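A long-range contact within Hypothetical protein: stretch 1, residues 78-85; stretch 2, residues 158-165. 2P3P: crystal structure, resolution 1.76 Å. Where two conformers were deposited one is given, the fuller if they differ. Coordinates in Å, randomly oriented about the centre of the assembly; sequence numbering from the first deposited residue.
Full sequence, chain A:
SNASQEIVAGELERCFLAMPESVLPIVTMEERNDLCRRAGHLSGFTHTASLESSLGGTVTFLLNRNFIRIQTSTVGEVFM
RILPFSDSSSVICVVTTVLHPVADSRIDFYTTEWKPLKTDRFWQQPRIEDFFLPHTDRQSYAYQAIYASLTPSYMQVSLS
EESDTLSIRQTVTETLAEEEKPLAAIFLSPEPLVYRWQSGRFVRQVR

Stretch 1 (78-85) VFMRILPF
Stretch 2 158-165: SLSEESDT

One arginine nitrogen can contact two backbone carbonyls of a turn at once, and the contact between residues 78-85 and 158-165 is a compact example. Stretch 1 is extended from Val 78 to Pro 84, with phi between -75° and -153° and psi between 122° and 157°. Stretch 2 ends a strand at Leu 159 and then turns: Glu 161 and Glu 162 have psi near -20°, and Thr 165 returns to beta values. The turn is closed by Ser 160 N bonding to Thr 165 O at 2.8 Å, and from within by Ser 160 OG (chi1 t), which accepts from Glu 162 N and from Ser 163 N, each at 3.1 Å. The CA atoms pair Phe 79 with Leu 159 at 7.8 Å, Arg 81 with Glu 161 at 8.0 Å and Leu 83 with Asp 164 at 7.0 Å, so the numbering rises together along both stretches. No backbone-to-backbone hydrogen bond links them.

From Phe 79 to Ile 82 the side chains alternate toward and away from stretch 2. Val 78 is out of reach, while Phe 79 points toward stretch 2 with chi1 t and chi2 82°. Phe 79 CE2 lies 3.7 Å from Leu 159 CB, an apolar contact, and 3.4 Å from Leu 159 O; Phe 79 CZ lies 3.9 Å from Glu 161 CG. Leu 159 (t, chi2 p) points back toward stretch 1. Met 80, a selenomethionine, points away.

Arg 81 points toward the turn again, with chi1 m, chi2 t, chi3 p and chi4 -155°. Its CG packs 4.0 Å from Leu 159 CD2, and its NH1 donates to Ser 160 O and Ser 163 O, both at 3.0 Å. Both bonds are weak, with angles of 125° and 127°, so NH1 is shared between two carbonyls rather than aimed squarely at either. Glu 161 O sits over one face of the guanidinium, 3.5 Å from Arg 81 CZ. Asp 164 (chi1 m, chi2 -20°) adds a long salt bridge, Arg 81 NH1 to Asp 164 OD1 at 3.9 Å; the oxygen lies well out of the guanidinium plane, so only charge acts directly. Water 1 supplies the hydrogen-bonded link, accepting from Arg 81 NH2 at 2.7 Å and donating to Asp 164 OD1 at 2.8 Å.

Ile 82 points away, yet its backbone still contributes: water 2 donates to Ile 82 O at 2.7 Å and to Asp 164 OD1 at 2.8 Å. Leu 83 (m, t) starts sideways but brings CD2 to 3.9 Å from Asp 164 OD1. Pro 84, C-gamma endo, places CD 3.3 Å from Asp 164 OD2.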

ATOM      1  N   VAL A  78      -6.776  -2.360   1.429  1.00  7.21           N
ATOM      2  CA  VAL A  78      -6.705  -1.585   0.190  1.00  7.75           C
ATOM      3  C   VAL A  78      -6.788  -0.117   0.547  1.00  8.41           C
ATOM      4  O   VAL A  78      -7.767   0.327   1.180  1.00  8.03           O
ATOM      5  CB  VAL A  78      -7.887  -1.962  -0.753  1.00  7.05           C
ATOM      6  CG1 VAL A  78      -7.976  -0.995  -2.026  1.00  8.83           C
ATOM      7  CG2 VAL A  78      -7.873  -3.404  -1.106  1.00  7.29           C
ATOM      8  N   PHE A  79      -5.758   0.634   0.139  1.00  8.43           N
ATOM      9  CA  PHE A  79      -5.673   2.048   0.434  1.00  8.20           C
ATOM     10  C   PHE A  79      -5.500   2.744  -0.910  1.00  8.48           C
ATOM     11  O   PHE A  79      -4.650   2.363  -1.684  1.00  8.72           O
ATOM     12  CB  PHE A  79      -4.509   2.334   1.356  1.00  9.09           C
ATOM     13  CG  PHE A  79      -4.384   3.764   1.720  1.00  7.99           C
ATOM     14  CD1 PHE A  79      -5.169   4.291   2.754  1.00 10.90           C
ATOM     15  CD2 PHE A  79      -3.511   4.597   1.040  1.00 11.33           C
ATOM     16  CE1 PHE A  79      -5.063   5.660   3.123  1.00  9.62           C
ATOM     17  CE2 PHE A  79      -3.402   5.957   1.404  1.00 12.56           C
ATOM     18  CZ  PHE A  79      -4.189   6.483   2.424  1.00  9.44           C
HETATM   19  N   MSE A  80      -6.348   3.707  -1.203  1.00  8.87           N
HETATM   20  CA  MSE A  80      -6.275   4.351  -2.505  1.00  9.61           C
HETATM   21  C   MSE A  80      -6.408   5.842  -2.390  1.00  8.99           C
HETATM   22  O   MSE A  80      -7.099   6.382  -1.482  1.00  8.82           O
HETATM   23  CB  MSE A  80      -7.359   3.821  -3.458  1.00 10.22           C
HETATM   24  CG  MSE A  80      -8.726   4.210  -3.073  1.00  9.50           C
HETATM   25 SE   MSE A  80     -10.072   3.601  -4.394  0.80 16.05          SE
HETATM   26  CE  MSE A  80      -9.946   1.732  -4.004  1.00 12.07           C
ATOM     27  N   ARG A  81      -5.736   6.510  -3.319  1.00  8.90           N
ATOM     28  CA  ARG A  81      -5.645   7.979  -3.348  1.00  8.76           C
ATOM     29  C   ARG A  81      -5.431   8.411  -4.781  1.00  7.93           C
ATOM     30  O   ARG A  81      -4.896   7.636  -5.545  1.00  7.94           O
ATOM     31  CB  ARG A  81      -4.453   8.479  -2.545  1.00 10.05           C
ATOM     32  CG  ARG A  81      -4.598   8.340  -1.066  1.00 10.43           C
ATOM     33  CD  ARG A  81      -3.683   9.281  -0.313  1.00 11.25           C
ATOM     34  NE  ARG A  81      -4.084  10.669  -0.509  1.00 12.37           N
ATOM     35  CZ  ARG A  81      -3.256  11.688  -0.402  1.00 13.62           C
ATOM     36  NH1 ARG A  81      -1.975  11.477  -0.167  1.00 13.48           N
ATOM     37  NH2 ARG A  81      -3.709  12.917  -0.580  1.00 15.73           N
ATOM     38  N   ILE A  82      -5.793   9.656  -5.096  1.00  7.69           N
ATOM     39  CA  ILE A  82      -5.407  10.340  -6.318  1.00  8.65           C
ATOM     40  C   ILE A  82      -4.030  10.987  -6.094  1.00  8.92           C
ATOM     41  O   ILE A  82      -3.764  11.582  -5.066  1.00 10.34           O
ATOM     42  CB  ILE A  82      -6.430  11.472  -6.697  1.00  9.67           C
ATOM     43  CG1 ILE A  82      -7.797  10.889  -6.910  1.00 10.41           C
ATOM     44  CG2 ILE A  82      -6.084  12.111  -8.070  1.00  9.10           C
ATOM     45  CD1 ILE A  82      -7.845  10.015  -8.124  1.00 12.75           C
ATOM     46  N   LEU A  83      -3.197  10.918  -7.109  1.00  8.91           N
ATOM     47  CA  LEU A  83      -1.921  11.627  -7.172  1.00  8.81           C
ATOM     48  C   LEU A  83      -1.889  12.458  -8.454  1.00  8.05           C
ATOM     49  O   LEU A  83      -2.408  12.061  -9.520  1.00  7.01           O
ATOM     50  CB  LEU A  83      -0.734  10.661  -7.169  1.00  8.64           C
ATOM     51  CG  LEU A  83      -0.584   9.672  -6.023  1.00  9.91           C
ATOM     52  CD1 LEU A  83       0.554   8.678  -6.289  1.00  9.78           C
ATOM     53  CD2 LEU A  83      -0.383  10.447  -4.747  1.00 10.62           C
ATOM     54  N   PRO A  84      -1.307  13.646  -8.366  1.00  8.12           N
ATOM     55  CA  PRO A  84      -1.307  14.505  -9.545  1.00  8.27           C
ATOM     56  C   PRO A  84      -0.323  14.035 -10.584  1.00  9.05           C
ATOM     57  O   PRO A  84       0.841  13.875 -10.262  1.00  9.68           O
ATOM     58  CB  PRO A  84      -0.855  15.863  -8.995  1.00  7.93           C
ATOM     59  CG  PRO A  84      -0.169  15.609  -7.743  1.00  7.74           C
ATOM     60  CD  PRO A  84      -0.665  14.287  -7.196  1.00  8.68           C
ATOM     61  N   PHE A  85      -0.779  13.852 -11.822  1.00 11.03           N
ATOM     62  CA  PHE A  85       0.145  13.494 -12.903  1.00 12.16           C
ATOM     63  C   PHE A  85       0.689  14.766 -13.520  1.00 13.77           C
ATOM     64  O   PHE A  85       1.872  14.864 -13.874  1.00 15.18           O
ATOM     65  CB  PHE A  85      -0.491  12.573 -13.969  1.00 10.87           C
ATOM     66  CG  PHE A  85       0.492  12.148 -14.980  1.00  9.40           C
ATOM     67  CD1 PHE A  85       1.385  11.113 -14.714  1.00  7.00           C
ATOM     68  CD2 PHE A  85       0.607  12.859 -16.165  1.00  9.15           C
ATOM     69  CE1 PHE A  85       2.370  10.767 -15.649  1.00  7.38           C
ATOM     70  CE2 PHE A  85       1.599  12.535 -17.088  1.00  7.26           C
ATOM     71  CZ  PHE A  85       2.465  11.499 -16.846  1.00  8.40           C
ATOM     72  N   SER A 158       3.140   2.095   3.393  1.00  8.68           N
ATOM     73  CA  SER A 158       2.100   3.034   3.878  1.00  7.62           C
ATOM     74  C   SER A 158       2.145   4.342   3.074  1.00  7.55           C
ATOM     75  O   SER A 158       3.067   5.130   3.215  1.00  7.03           O
ATOM     76  CB  SER A 158       2.327   3.377   5.337  1.00  8.12           C
ATOM     77  OG  SER A 158       1.202   4.082   5.851  1.00  7.95           O
ATOM     78  N   LEU A 159       1.159   4.549   2.236  1.00  7.28           N
ATOM     79  CA  LEU A 159       1.001   5.859   1.561  1.00  7.56           C
ATOM     80  C   LEU A 159       0.391   6.848   2.554  1.00  6.54           C
ATOM     81  O   LEU A 159      -0.577   6.532   3.290  1.00  4.98           O
ATOM     82  CB  LEU A 159       0.100   5.645   0.330  1.00  7.94           C
ATOM     83  CG  LEU A 159      -0.205   6.838  -0.534  1.00  7.11           C
ATOM     84  CD1 LEU A 159       1.069   7.442  -1.111  1.00  9.28           C
ATOM     85  CD2 LEU A 159      -1.170   6.348  -1.637  1.00  6.43           C
ATOM     86  N   SER A 160       0.967   8.046   2.632  1.00  7.42           N
ATOM     87  CA  SER A 160       0.389   9.102   3.459  1.00  7.86           C
ATOM     88  C   SER A 160      -1.056   9.443   3.082  1.00  8.44           C
ATOM     89  O   SER A 160      -1.478   9.381   1.907  1.00  9.13           O
ATOM     90  CB  SER A 160       1.240  10.380   3.424  1.00  8.02           C
ATOM     91  OG  SER A 160       0.671  11.423   4.260  1.00  9.15           O
ATOM     92  N   GLU A 161      -1.827   9.800   4.099  1.00  8.24           N
ATOM     93  CA  GLU A 161      -3.181  10.288   3.916  1.00  9.10           C
ATOM     94  C   GLU A 161      -3.215  11.737   3.461  1.00 10.47           C
ATOM     95  O   GLU A 161      -4.216  12.187   2.936  1.00 11.87           O
ATOM     96  CB  GLU A 161      -3.983  10.160   5.217  1.00  8.71           C
ATOM     97  CG  GLU A 161      -4.167   8.688   5.604  1.00  8.92           C
ATOM     98  CD  GLU A 161      -4.445   8.444   7.064  1.00  9.98           C
ATOM     99  OE1 GLU A 161      -5.165   9.264   7.703  1.00  9.69           O
ATOM    100  OE2 GLU A 161      -3.982   7.381   7.564  1.00 12.13           O
ATOM    101  N   GLU A 162      -2.154  12.480   3.736  1.00 11.63           N
ATOM    102  CA  GLU A 162      -2.214  13.931   3.643  1.00 12.65           C
ATOM    103  C   GLU A 162      -1.143  14.604   2.785  1.00 11.91           C
ATOM    104  O   GLU A 162      -1.281  15.786   2.508  1.00 12.16           O
ATOM    105  CB  GLU A 162      -2.172  14.531   5.044  1.00 13.52           C
ATOM    106  CG  GLU A 162      -2.635  13.545   6.088  1.00 15.96           C
ATOM    107  CD  GLU A 162      -2.714  14.133   7.449  1.00 17.19           C
ATOM    108  OE1 GLU A 162      -2.323  15.324   7.622  1.00 25.10           O
ATOM    109  OE2 GLU A 162      -3.168  13.389   8.353  1.00 23.33           O
ATOM    110  N   SER A 163      -0.058  13.904   2.474  1.00 10.32           N
ATOM    111  CA  SER A 163       0.933  14.414   1.531  0.50 10.63           C
ATOM    112  C   SER A 163       1.192  13.362   0.483  1.00 10.30           C
ATOM    113  O   SER A 163       0.796  12.199   0.657  1.00 11.21           O
ATOM    114  CB  SER A 163       2.254  14.785   2.218  0.50 10.53           C
ATOM    115  OG  SER A 163       2.045  15.422   3.459  0.50  9.84           O
ATOM    116  N   ASP A 164       1.881  13.760  -0.591  1.00 10.53           N
ATOM    117  CA  ASP A 164       2.204  12.830  -1.674  1.00 10.64           C
ATOM    118  C   ASP A 164       3.566  12.152  -1.348  1.00 10.12           C
ATOM    119  O   ASP A 164       4.596  12.332  -2.008  1.00  9.58           O
ATOM    120  CB  ASP A 164       2.151  13.522  -3.066  1.00 11.98           C
ATOM    121  CG  ASP A 164       0.781  14.155  -3.392  1.00 13.01           C
ATOM    122  OD1 ASP A 164      -0.241  13.777  -2.770  1.00 13.47           O
ATOM    123  OD2 ASP A 164       0.717  15.018  -4.324  1.00 12.72           O
ATOM    124  N   THR A 165       3.524  11.355  -0.293  1.00  9.30           N
ATOM    125  CA  THR A 165       4.683  10.649   0.206  1.00  9.13           C
ATOM    126  C   THR A 165       4.236   9.267   0.671  1.00  8.21           C
ATOM    127  O   THR A 165       3.061   9.063   1.011  1.00  9.36           O
ATOM    128  CB  THR A 165       5.363  11.419   1.374  1.00  8.24           C
ATOM    129  OG1 THR A 165       4.496  11.498   2.525  1.00 11.76           O
ATOM    130  CG2 THR A 165       5.762  12.844   0.951  1.00 10.23           C
TER
HETATM  131  O   HOH W   1      -1.554  14.614  -0.390  1.00 28.45           O
HETATM  132  O   HOH W   2      -2.756  13.854  -4.023  1.00 27.03           O